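Local coordinates for cell division control protein 45 cdc45 putative (Entamoeba histolytica, PDB 6CC2), which probably acts in eukaryotic DNA replication as the Cdc45 component of the Cdc45-MCM-GINS helicase that unwinds DNA at the fork, at residues T32-V37 and C209-S214; A204-C209 and F355-A360; K220-A225 and L337-F342; G362-N367 and F397-E402. All blocks are in the same frame, centred on the assembly; numbering follows the deposited sequence.

Contact 1 of 4, residues T32-V37 and C209-S214; sequences TVDAIV and CDQYIS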
loop_
_atom_site.group_PDB
_atom_site.type_symbol
_atom_site.label_atom_id
_atom_site.label_comp_id
_atom_site.label_asym_id
_atom_site.label_seq_id
_atom_site.Cartn_x
_atom_site.Cartn_y
_atom_site.Cartn_z
ATOM N N THR A 32 5.257 -2.392 2.030
ATOM C CA THR A 32 4.139 -1.480 2.279
ATOM C C THR A 32 4.660 -0.251 3.005
ATOM O O THR A 32 5.669 -0.315 3.705
ATOM C CB THR A 32 3.028 -2.143 3.127
ATOM O OG1 THR A 32 3.425 -2.274 4.472
ATOM C CG2 THR A 32 2.648 -3.533 2.550
ATOM N N VAL A 33 3.973 0.872 2.828
ATOM C CA VAL A 33 4.374 2.084 3.539
ATOM C C VAL A 33 4.236 1.874 5.036
ATOM O O VAL A 33 5.058 2.358 5.824
ATOM C CB VAL A 33 3.539 3.280 3.054
ATOM C CG1 VAL A 33 3.839 4.509 3.917
ATOM C CG2 VAL A 33 3.823 3.572 1.577
ATOM N N ASP A 34 3.171 1.179 5.458
ATOM C CA ASP A 34 2.988 0.847 6.883
ATOM C C ASP A 34 4.194 0.104 7.437
ATOM O O ASP A 34 4.647 0.368 8.559
ATOM C CB ASP A 34 1.710 0.017 7.032
ATOM C CG ASP A 34 1.196 -0.064 8.461
ATOM O OD1 ASP A 34 1.514 0.793 9.326
ATOM O OD2 ASP A 34 0.412 -1.006 8.707
ATOM N N ALA A 35 4.739 -0.833 6.671
ATOM C CA ALA A 35 5.924 -1.550 7.117
ATOM C C ALA A 35 7.115 -0.613 7.282
ATOM O O ALA A 35 7.869 -0.747 8.250
ATOM C CB ALA A 35 6.266 -2.680 6.145
ATOM N N ILE A 36 7.288 0.349 6.374
ATOM C CA ILE A 36 8.382 1.315 6.526
ATOM C C ILE A 36 8.178 2.134 7.795
ATOM O O ILE A 36 9.127 2.415 8.545
ATOM C CB ILE A 36 8.507 2.224 5.301
ATOM C CG1 ILE A 36 8.727 1.393 4.024
ATOM C CG2 ILE A 36 9.693 3.210 5.472
ATOM C CD1 ILE A 36 8.929 2.227 2.767
ATOM N N VAL A 37 6.930 2.542 8.048
ATOM C CA VAL A 37 6.621 3.282 9.276
ATOM C C VAL A 37 7.027 2.477 10.501
ATOM O O VAL A 37 7.612 3.003 11.451
ATOM C CB VAL A 37 5.123 3.636 9.316
ATOM C CG1 VAL A 37 4.693 4.080 10.703
ATOM C CG2 VAL A 37 4.797 4.696 8.247
ATOM N N CYS A 209 -3.078 5.657 7.116
ATOM C CA CYS A 209 -3.524 6.151 5.823
ATOM C C CYS A 209 -3.149 5.170 4.708
ATOM O O CYS A 209 -3.943 4.942 3.786
ATOM C CB CYS A 209 -2.910 7.519 5.528
ATOM S SG CYS A 209 -3.605 8.845 6.511
ATOM N N ASP A 210 -1.941 4.596 4.774
ATOM C CA ASP A 210 -1.538 3.574 3.793
ATOM C C ASP A 210 -2.513 2.400 3.804
ATOM O O ASP A 210 -2.937 1.912 2.747
ATOM C CB ASP A 210 -0.114 3.100 4.087
ATOM C CG ASP A 210 0.326 1.976 3.158
ATOM O OD1 ASP A 210 0.196 2.139 1.922
ATOM O OD2 ASP A 210 0.815 0.920 3.666
ATOM N N GLN A 211 -2.874 1.912 4.997
ATOM C CA GLN A 211 -3.854 0.820 5.057
ATOM C C GLN A 211 -5.159 1.194 4.366
ATOM O O GLN A 211 -5.761 0.373 3.659
ATOM C CB GLN A 211 -4.158 0.451 6.502
ATOM C CG GLN A 211 -3.080 -0.332 7.208
ATOM C CD GLN A 211 -3.596 -0.811 8.547
ATOM O OE1 GLN A 211 -4.056 -0.017 9.365
ATOM N NE2 GLN A 211 -3.560 -2.126 8.754
ATOM N N TYR A 212 -5.644 2.410 4.580
ATOM C CA TYR A 212 -6.931 2.798 3.994
ATOM C C TYR A 212 -6.805 2.966 2.487
ATOM O O TYR A 212 -7.642 2.465 1.723
ATOM C CB TYR A 212 -7.452 4.086 4.666
ATOM C CG TYR A 212 -8.780 4.557 4.158
ATOM C CD1 TYR A 212 -9.969 3.875 4.461
ATOM C CD2 TYR A 212 -8.870 5.691 3.351
ATOM C CE1 TYR A 212 -11.188 4.309 3.994
ATOM C CE2 TYR A 212 -10.098 6.144 2.882
ATOM C CZ TYR A 212 -11.251 5.449 3.195
ATOM O OH TYR A 212 -12.464 5.888 2.712
ATOM N N ILE A 213 -5.763 3.680 2.019
ATOM C CA ILE A 213 -5.512 3.804 0.587
ATOM C C ILE A 213 -5.429 2.434 -0.073
ATOM O O ILE A 213 -5.914 2.231 -1.198
ATOM C CB ILE A 213 -4.210 4.604 0.349
ATOM C CG1 ILE A 213 -4.418 6.054 0.719
ATOM C CG2 ILE A 213 -3.757 4.473 -1.096
ATOM C CD1 ILE A 213 -3.106 6.873 0.836
ATOM N N SER A 214 -4.759 1.485 0.601
ATOM C CA SER A 214 -4.490 0.170 0.036
ATOM C C SER A 214 -5.684 -0.774 0.118
ATOM O O SER A 214 -5.557 -1.940 -0.292
ATOM C CB SER A 214 -3.285 -0.457 0.744
ATOM O OG SER A 214 -2.115 0.298 0.505
HETATM O O HOH W 1 1.836 0.576 0.645
#
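Asp210 brings its carboxylate up to the first turn of helix 33-48, where that helix and helix 209-213 run nearly antiparallel (169° between the short segments). The tight part of the contact is the patch around OD2 and CG. Asp34 N donates to Asp210 OD2 over 3.0 Å in a fairly straight bond (159°) that meets the oxygen from above the carboxylate plane. Asp210 CG is anti to the backbone N (chi1 176°), which sets it against Val33 CB at 3.5 Å. Thr32 is the N-cap of that helix: its OG1 accepts from Ala35 N at 2.9 Å and is also hydrogen-bonded to Asp84. The looser side is hydrated. Water 1 accepts from Val33 N at 3.1 Å and donates to Asp210 OD1 at 2.6 Å. Toward Gln211 the two helices merely touch; the polar ends have other partners, Asp34 being hydrogen-bonded to Ser181, Val182 and Gly183, and Gln211 NE2 to Ser179 O. An acidic group thus serves N-H groups at a helix start, Asp34 N by a direct bond and Val33 N at least through water. The positive helix start would probably favour the deprotonated carboxylate, against the like charge of Asp34 OD2, 5.4 Å from Asp210 OD2.

Contact 2 of 4, residues A204-C209 and F355-A360; sequences AAIGVC and FDAAHA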
loop_
_atom_site.group_PDB
_atom_site.type_symbol
_atom_site.label_atom_id
_atom_site.label_comp_id
_atom_site.label_asym_id
_atom_site.label_seq_id
_atom_site.Cartn_x
_atom_site.Cartn_y
_atom_site.Cartn_z
ATOM N N ALA A 204 2.902 7.190 12.340
ATOM C CA ALA A 204 1.790 6.267 12.527
ATOM C C ALA A 204 0.579 6.685 11.704
ATOM O O ALA A 204 -0.162 5.825 11.184
ATOM C CB ALA A 204 1.419 6.183 14.014
ATOM N N ALA A 205 0.312 7.994 11.611
ATOM C CA ALA A 205 -0.789 8.453 10.771
ATOM C C ALA A 205 -0.584 8.048 9.318
ATOM O O ALA A 205 -1.524 7.581 8.654
ATOM C CB ALA A 205 -0.944 9.979 10.877
ATOM N N ILE A 206 0.655 8.177 8.811
ATOM C CA ILE A 206 0.961 7.764 7.444
ATOM C C ILE A 206 0.704 6.278 7.266
ATOM O O ILE A 206 0.170 5.842 6.231
ATOM C CB ILE A 206 2.415 8.136 7.085
ATOM C CG1 ILE A 206 2.521 9.666 7.030
ATOM C CG2 ILE A 206 2.847 7.469 5.766
ATOM C CD1 ILE A 206 3.905 10.189 6.899
ATOM N N GLY A 207 1.074 5.481 8.278
ATOM C CA GLY A 207 0.862 4.037 8.193
ATOM C C GLY A 207 -0.603 3.647 8.084
ATOM O O GLY A 207 -0.960 2.795 7.270
ATOM N N VAL A 208 -1.476 4.255 8.890
ATOM C CA VAL A 208 -2.878 3.892 8.819
ATOM C C VAL A 208 -3.527 4.480 7.568
ATOM O O VAL A 208 -4.424 3.876 6.995
ATOM C CB VAL A 208 -3.631 4.290 10.094
ATOM C CG1 VAL A 208 -3.793 5.780 10.216
ATOM C CG2 VAL A 208 -5.009 3.599 10.117
ATOM N N CYS A 209 -3.078 5.657 7.116
ATOM C CA CYS A 209 -3.524 6.151 5.823
ATOM C C CYS A 209 -3.149 5.170 4.708
ATOM O O CYS A 209 -3.943 4.942 3.786
ATOM C CB CYS A 209 -2.910 7.519 5.528
ATOM S SG CYS A 209 -3.605 8.845 6.511
ATOM N N PHE A 355 -2.391 11.497 4.316
ATOM C CA PHE A 355 -2.797 10.849 3.079
ATOM C C PHE A 355 -1.893 11.264 1.932
ATOM O O PHE A 355 -1.472 10.421 1.127
ATOM C CB PHE A 355 -4.244 11.187 2.737
ATOM C CG PHE A 355 -5.257 10.348 3.461
ATOM C CD1 PHE A 355 -5.279 8.978 3.291
ATOM C CD2 PHE A 355 -6.184 10.923 4.285
ATOM C CE1 PHE A 355 -6.230 8.206 3.935
ATOM C CE2 PHE A 355 -7.141 10.156 4.919
ATOM C CZ PHE A 355 -7.146 8.801 4.749
ATOM N N ASP A 356 -1.586 12.566 1.839
ATOM C CA ASP A 356 -0.682 13.034 0.794
ATOM C C ASP A 356 0.655 12.315 0.903
ATOM O O ASP A 356 1.232 11.864 -0.099
ATOM C CB ASP A 356 -0.438 14.537 0.891
ATOM C CG ASP A 356 -1.697 15.369 0.722
ATOM O OD1 ASP A 356 -2.598 14.990 -0.048
ATOM O OD2 ASP A 356 -1.754 16.460 1.395
ATOM N N ALA A 357 1.186 12.249 2.127
ATOM C CA ALA A 357 2.475 11.616 2.347
ATOM C C ALA A 357 2.430 10.125 2.031
ATOM O O ALA A 357 3.388 9.580 1.457
ATOM C CB ALA A 357 2.910 11.846 3.788
ATOM N N ALA A 358 1.341 9.436 2.425
ATOM C CA ALA A 358 1.230 8.020 2.088
ATOM C C ALA A 358 1.167 7.801 0.571
ATOM O O ALA A 358 1.758 6.842 0.039
ATOM C CB ALA A 358 0.034 7.411 2.789
ATOM N N HIS A 359 0.466 8.665 -0.148
ATOM C CA HIS A 359 0.446 8.546 -1.611
ATOM C C HIS A 359 1.851 8.748 -2.173
ATOM O O HIS A 359 2.294 8.003 -3.059
ATOM C CB HIS A 359 -0.520 9.566 -2.233
ATOM C CG HIS A 359 -1.957 9.202 -2.117
ATOM N ND1 HIS A 359 -2.482 8.043 -2.649
ATOM C CD2 HIS A 359 -3.000 9.882 -1.580
ATOM C CE1 HIS A 359 -3.784 8.008 -2.417
ATOM N NE2 HIS A 359 -4.127 9.112 -1.776
ATOM N N ALA A 360 2.559 9.755 -1.680
ATOM C CA ALA A 360 3.868 10.092 -2.210
ATOM C C ALA A 360 4.855 8.969 -1.945
ATOM O O ALA A 360 5.597 8.557 -2.837
ATOM C CB ALA A 360 4.382 11.388 -1.582
#
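The Phe355 ring has the sulfur of Cys209 over one face: SG lies 3.6 Å from the ring centroid and just 10° off the ring normal, a sulfur-aromatic contact centred on the ring. Cys209 CB sits by the CD1-CE1 side of the ring, 3.6 Å from Phe355 CD1. Around the same ring, Tyr222 of helix 219-233 brings its own ring up with the two planes inclined, and the side chain of Ile213 also touches it. The CB of Phe355 points away from helix 204-209, yet CG stands beside the backbone N (chi1 -82°), and the ring still reaches Cys209.

The rest is close packing of helix 199-213 on helix 354-364, an isoleucine against two alanines. Segments 204-209 and 355-360 cross at -68° with their axes 8.3 Å apart, and the CA atoms of Ile206 and Ala358 approach to 5.4 Å, which is consistent with the alanines there. Ile206 CD1 lies 3.7 Å from Ala357 CB, while its CG2 branch reaches the neighbouring methyl, Ala358 CB, at 4.1 Å. That Ala358 CB also rests 3.8 Å from the carbonyl O of Ile206 and 4.0 Å from Cys209 CB, sitting between two residues about one turn apart. Trp202 of helix 199-213 and Tyr393 of helix 393-417 also touch Ala357, and Asp356 forms a salt bridge with Arg263.

Every touching residue is buried, and the contact is carried mostly by aliphatic carbons, a sulfur and an aromatic face, so dispersion and close shape matching should supply most of its cohesion.

Contact 3 of 4, residues K220-A225 and L337-F342; sequences KTYVHA and LFLPSF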
loop_
_atom_site.group_PDB
_atom_site.type_symbol
_atom_site.label_atom_id
_atom_site.label_comp_id
_atom_site.label_asym_id
_atom_site.label_seq_id
_atom_site.Cartn_x
_atom_site.Cartn_y
_atom_site.Cartn_z
ATOM N N LYS A 220 -14.391 3.589 8.964
ATOM C CA LYS A 220 -14.634 3.653 10.404
ATOM C C LYS A 220 -13.370 3.284 11.177
ATOM O O LYS A 220 -13.022 3.926 12.177
ATOM C CB LYS A 220 -15.792 2.735 10.776
ATOM C CG LYS A 220 -17.149 3.271 10.341
ATOM C CD LYS A 220 -18.299 2.403 10.839
ATOM C CE LYS A 220 -18.338 1.052 10.134
ATOM N NZ LYS A 220 -19.589 0.296 10.443
ATOM N N THR A 221 -12.643 2.283 10.702
ATOM C CA THR A 221 -11.384 1.915 11.348
ATOM C C THR A 221 -10.356 3.034 11.235
ATOM O O THR A 221 -9.653 3.379 12.210
ATOM C CB THR A 221 -10.860 0.616 10.736
ATOM O OG1 THR A 221 -11.789 -0.432 11.024
ATOM C CG2 THR A 221 -9.501 0.270 11.292
ATOM N N TYR A 222 -10.276 3.658 10.063
ATOM C CA TYR A 222 -9.379 4.785 9.906
ATOM C C TYR A 222 -9.719 5.908 10.882
ATOM O O TYR A 222 -8.835 6.460 11.565
ATOM C CB TYR A 222 -9.424 5.272 8.455
ATOM C CG TYR A 222 -8.750 6.621 8.316
ATOM C CD1 TYR A 222 -7.370 6.739 8.312
ATOM C CD2 TYR A 222 -9.508 7.791 8.252
ATOM C CE1 TYR A 222 -6.759 7.967 8.233
ATOM C CE2 TYR A 222 -8.885 9.017 8.166
ATOM C CZ TYR A 222 -7.528 9.109 8.175
ATOM O OH TYR A 222 -6.917 10.336 8.101
ATOM N N VAL A 223 -10.993 6.280 10.953
ATOM C CA VAL A 223 -11.378 7.408 11.797
ATOM C C VAL A 223 -11.073 7.100 13.252
ATOM O O VAL A 223 -10.602 7.967 14.004
ATOM C CB VAL A 223 -12.858 7.760 11.571
ATOM C CG1 VAL A 223 -13.327 8.757 12.580
ATOM C CG2 VAL A 223 -13.014 8.318 10.176
ATOM N N HIS A 224 -11.312 5.861 13.668
ATOM C CA HIS A 224 -11.012 5.468 15.054
ATOM C C HIS A 224 -9.522 5.592 15.352
ATOM O O HIS A 224 -9.129 5.947 16.475
ATOM C CB HIS A 224 -11.487 4.033 15.282
ATOM C CG HIS A 224 -11.625 3.658 16.730
ATOM N ND1 HIS A 224 -12.452 4.337 17.601
ATOM C CD2 HIS A 224 -11.052 2.666 17.451
ATOM C CE1 HIS A 224 -12.372 3.787 18.798
ATOM N NE2 HIS A 224 -11.534 2.770 18.734
ATOM N N ALA A 225 -8.676 5.271 14.378
ATOM C CA ALA A 225 -7.234 5.429 14.573
ATOM C C ALA A 225 -6.871 6.894 14.771
ATOM O O ALA A 225 -6.106 7.249 15.678
ATOM C CB ALA A 225 -6.479 4.849 13.379
ATOM N N LEU A 337 -16.122 10.260 1.432
ATOM C CA LEU A 337 -15.116 11.153 0.872
ATOM C C LEU A 337 -14.655 12.169 1.910
ATOM O O LEU A 337 -13.523 12.659 1.845
ATOM C CB LEU A 337 -15.672 11.860 -0.348
ATOM C CG LEU A 337 -14.721 12.816 -1.063
ATOM C CD1 LEU A 337 -13.496 12.099 -1.572
ATOM C CD2 LEU A 337 -15.467 13.489 -2.183
ATOM N N PHE A 338 -15.513 12.507 2.869
ATOM C CA PHE A 338 -15.170 13.499 3.885
ATOM C C PHE A 338 -14.711 12.744 5.125
ATOM O O PHE A 338 -15.517 12.099 5.810
ATOM C CB PHE A 338 -16.354 14.413 4.167
ATOM C CG PHE A 338 -16.757 15.220 2.973
ATOM C CD1 PHE A 338 -16.066 16.372 2.640
ATOM C CD2 PHE A 338 -17.800 14.803 2.155
ATOM C CE1 PHE A 338 -16.426 17.118 1.529
ATOM C CE2 PHE A 338 -18.157 15.540 1.048
ATOM C CZ PHE A 338 -17.465 16.701 0.737
ATOM N N LEU A 339 -13.417 12.806 5.389
ATOM C CA LEU A 339 -12.799 12.161 6.537
ATOM C C LEU A 339 -11.760 13.115 7.106
ATOM O O LEU A 339 -11.194 13.929 6.371
ATOM C CB LEU A 339 -12.102 10.847 6.150
ATOM C CG LEU A 339 -12.986 9.750 5.559
ATOM C CD1 LEU A 339 -12.076 8.622 5.049
ATOM C CD2 LEU A 339 -13.950 9.217 6.571
ATOM N N PRO A 340 -11.465 13.011 8.399
ATOM C CA PRO A 340 -10.388 13.832 8.967
ATOM C C PRO A 340 -9.042 13.475 8.356
ATOM O O PRO A 340 -8.756 12.313 8.075
ATOM C CB PRO A 340 -10.437 13.498 10.467
ATOM C CG PRO A 340 -11.043 12.131 10.536
ATOM C CD PRO A 340 -12.073 12.118 9.404
ATOM N N SER A 341 -8.238 14.497 8.118
ATOM C CA SER A 341 -6.853 14.370 7.689
ATOM C C SER A 341 -5.931 14.789 8.832
ATOM O O SER A 341 -6.225 15.748 9.559
ATOM C CB SER A 341 -6.565 15.253 6.475
ATOM O OG SER A 341 -7.007 14.670 5.274
ATOM N N PHE A 342 -4.818 14.078 8.967
ATOM C CA PHE A 342 -3.772 14.389 9.952
ATOM C C PHE A 342 -2.653 15.131 9.227
ATOM O O PHE A 342 -2.182 14.679 8.178
ATOM C CB PHE A 342 -3.274 13.079 10.579
ATOM C CG PHE A 342 -2.373 13.261 11.747
ATOM C CD1 PHE A 342 -1.039 13.540 11.564
ATOM C CD2 PHE A 342 -2.870 13.158 13.042
ATOM C CE1 PHE A 342 -0.193 13.731 12.656
ATOM C CE2 PHE A 342 -2.052 13.360 14.128
ATOM C CZ PHE A 342 -0.701 13.630 13.938
HETATM O O HOH W 2 -4.678 11.733 7.283
#
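A helix packs here against the edge strand of a three-stranded mixed sheet: helix 219-233 lies along strand 338-344, which pairs antiparallel with strand 251-257. The short segments are inclined by 37°, with axes 8.9 Å apart at closest, which leaves room for one layer of side chains.

Two consecutive residues, Tyr222 and Val223, supply the helix's share of that layer. Val223 uses a single branch, CG2, which lies 3.8 Å from Leu339 CD2. The same methyl is 4.0 Å from Pro340 CD, the valine and proline side chains crossing at about a right angle. The other Leu339 methyl, CD1, comes obliquely to the tyrosine ring, 4.2 Å from Tyr222 CD2. Leu339 also touches Tyr212 of helix 199-213. Ser341 turns its CB away from the helix, and its hydroxyl is hydrogen-bonded to Gln258 and to Asp256 of strand 251-257.

Tyr222 carries the polar link. CG is anti to the backbone N (chi1 167°), and the phenol reaches backbone groups on the strand's outer edge, turned away from strand 251-257; Pro340 O lies at the ring edge, in its plane. The hydroxyl donates to this carbonyl, Tyr222 OH to Pro340 O measuring 2.7 Å, at a C=O...donor angle of 148° and tilted from the carbonyl plane. Water 2 then closes a second path, donating to Tyr222 OH at 2.8 Å and accepting from Phe342 N at 2.9 Å.

Contact 4 of 4, residues G362-N367 and F397-E402; sequences GSIITN and FAKCIE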
loop_
_atom_site.group_PDB
_atom_site.type_symbol
_atom_site.label_atom_id
_atom_site.label_comp_id
_atom_site.label_asym_id
_atom_site.label_seq_id
_atom_site.Cartn_x
_atom_site.Cartn_y
_atom_site.Cartn_z
ATOM N N GLY A 362 4.140 5.822 -1.151
ATOM C CA GLY A 362 3.705 4.638 -1.868
ATOM C C GLY A 362 4.156 4.659 -3.318
ATOM O O GLY A 362 4.565 3.633 -3.871
ATOM N N SER A 363 4.131 5.837 -3.933
ATOM C CA SER A 363 4.617 5.968 -5.296
ATOM C C SER A 363 6.126 5.795 -5.375
ATOM O O SER A 363 6.633 5.125 -6.281
ATOM C CB SER A 363 4.194 7.329 -5.863
ATOM O OG SER A 363 4.672 7.502 -7.194
ATOM N N ILE A 364 6.865 6.384 -4.433
ATOM C CA ILE A 364 8.328 6.239 -4.463
ATOM C C ILE A 364 8.732 4.764 -4.404
ATOM O O ILE A 364 9.670 4.333 -5.091
ATOM C CB ILE A 364 8.970 7.040 -3.315
ATOM C CG1 ILE A 364 8.847 8.529 -3.544
ATOM C CG2 ILE A 364 10.446 6.641 -3.132
ATOM C CD1 ILE A 364 9.444 9.024 -4.824
ATOM N N ILE A 365 8.053 3.958 -3.583
ATOM C CA ILE A 365 8.442 2.559 -3.428
ATOM C C ILE A 365 7.825 1.655 -4.497
ATOM O O ILE A 365 8.000 0.430 -4.452
ATOM C CB ILE A 365 8.083 2.019 -2.024
ATOM C CG1 ILE A 365 6.580 1.948 -1.818
ATOM C CG2 ILE A 365 8.743 2.878 -0.949
ATOM C CD1 ILE A 365 6.198 1.180 -0.565
ATOM N N THR A 366 7.095 2.219 -5.453
ATOM C CA THR A 366 6.619 1.445 -6.590
ATOM C C THR A 366 7.720 1.379 -7.636
ATOM O O THR A 366 8.184 2.415 -8.105
ATOM C CB THR A 366 5.364 2.094 -7.168
ATOM O OG1 THR A 366 4.341 2.145 -6.156
ATOM C CG2 THR A 366 4.850 1.293 -8.377
ATOM N N ASN A 367 8.106 0.169 -8.036
ATOM C CA ASN A 367 9.110 0.010 -9.091
ATOM C C ASN A 367 8.563 0.552 -10.404
ATOM O O ASN A 367 7.538 0.081 -10.885
ATOM C CB ASN A 367 9.506 -1.448 -9.266
ATOM C CG ASN A 367 10.187 -2.026 -8.049
ATOM O OD1 ASN A 367 10.880 -1.332 -7.288
ATOM N ND2 ASN A 367 10.020 -3.325 -7.874
ATOM N N PHE A 397 4.911 13.385 -5.044
ATOM C CA PHE A 397 3.667 13.866 -5.629
ATOM C C PHE A 397 3.721 13.752 -7.152
ATOM O O PHE A 397 2.775 13.280 -7.792
ATOM C CB PHE A 397 3.396 15.320 -5.243
ATOM C CG PHE A 397 3.223 15.566 -3.764
ATOM C CD1 PHE A 397 2.798 14.571 -2.902
ATOM C CD2 PHE A 397 3.493 16.827 -3.238
ATOM C CE1 PHE A 397 2.665 14.827 -1.544
ATOM C CE2 PHE A 397 3.349 17.087 -1.891
ATOM C CZ PHE A 397 2.920 16.086 -1.039
ATOM N N ALA A 398 4.849 14.165 -7.747
ATOM C CA ALA A 398 4.947 14.147 -9.209
ATOM C C ALA A 398 4.893 12.726 -9.750
ATOM O O ALA A 398 4.229 12.468 -10.773
ATOM C CB ALA A 398 6.236 14.832 -9.661
ATOM N N LYS A 399 5.599 11.794 -9.094
ATOM C CA LYS A 399 5.591 10.414 -9.564
ATOM C C LYS A 399 4.187 9.823 -9.468
ATOM O O LYS A 399 3.721 9.138 -10.398
ATOM C CB LYS A 399 6.571 9.566 -8.761
ATOM C CG LYS A 399 6.735 8.148 -9.292
ATOM C CD LYS A 399 7.784 7.355 -8.470
ATOM C CE LYS A 399 7.933 5.931 -9.000
ATOM N NZ LYS A 399 8.933 5.145 -8.204
ATOM N N CYS A 400 3.494 10.093 -8.358
ATOM C CA CYS A 400 2.135 9.597 -8.185
ATOM C C CYS A 400 1.202 10.176 -9.241
ATOM O O CYS A 400 0.370 9.467 -9.807
ATOM C CB CYS A 400 1.655 9.954 -6.761
ATOM S SG CYS A 400 0.077 9.281 -6.336
ATOM N N ILE A 401 1.299 11.480 -9.480
ATOM C CA ILE A 401 0.434 12.132 -10.452
ATOM C C ILE A 401 0.679 11.574 -11.849
ATOM O O ILE A 401 -0.257 11.223 -12.572
ATOM C CB ILE A 401 0.645 13.654 -10.407
ATOM C CG1 ILE A 401 -0.049 14.232 -9.160
ATOM C CG2 ILE A 401 0.130 14.304 -11.678
ATOM C CD1 ILE A 401 0.317 15.679 -8.869
ATOM N N GLU A 402 1.944 11.488 -12.247
ATOM C CA GLU A 402 2.267 10.982 -13.572
ATOM C C GLU A 402 1.792 9.541 -13.755
ATOM O O GLU A 402 1.210 9.205 -14.798
ATOM C CB GLU A 402 3.774 11.076 -13.820
ATOM C CG GLU A 402 4.193 10.589 -15.198
ATOM C CD GLU A 402 5.679 10.739 -15.447
ATOM O OE1 GLU A 402 6.394 11.194 -14.529
ATOM O OE2 GLU A 402 6.134 10.403 -16.562
#
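Lys399 and Ser363 bury the most surface here, and they meet where helix 354-364 ends against helix 393-417. Lys399 is fully extended: CG is anti to the backbone N (chi1 -174°) and each later torsion is also near 180°, carrying the amine past Ser363 to the carbonyls beyond. There NZ donates to Thr366 O over 2.8 Å, lying in the carbonyl plane with a C=O...donor angle of 158°. Two weak bonds join it, from Lys399 NZ to Ser363 O at 3.0 Å and to Ile364 O at 3.3 Å, and Gln372 gives a further weak partner.

Ser363 lies against the lysine stem. Its OG is 3.0 Å from Lys399 CG, a tight approach, and though Ser363 OG lies 3.1 Å from Cys400 N, the poor angle rules out a hydrogen bond. Its CB packs 3.8 Å from Cys400 CB. Thr366 OG1 donates to Gly362 O at 2.7 Å and Thr366 N to Ser363 O, which helps to fix the residue whose own O holds the amine.

A cationic amine placed among carbonyl oxygens of the last helical turn and the loop after it probably stabilises that helix end, its charge offsetting the negative end of the helix dipole.

Overall arrangement
Contacts 1 and 2 form the core: both use helix 199-213, share Cys209, and have centres about 6 Å apart. Contact 1 is polar and hydrated at a helix start, whereas contact 2 is apolar. Contact 3 lies farther out, about 17 Å from the chain centre, yet five of its six touching residues are buried; it mixes methyl packing with a tyrosine-to-backbone bond, and Tyr222 touches Cys209. Contact 4, about 12 Å from the chain centre with three of five touching residues buried, shares helix 354-364 with contact 2 and touches contact 1 (Val33 with Gly362, Ile36 with Ile365); it sets a lysine at a helix C-terminus where contact 1 sets an aspartate at an N-terminus. Contacts 3 and 4 do not touch.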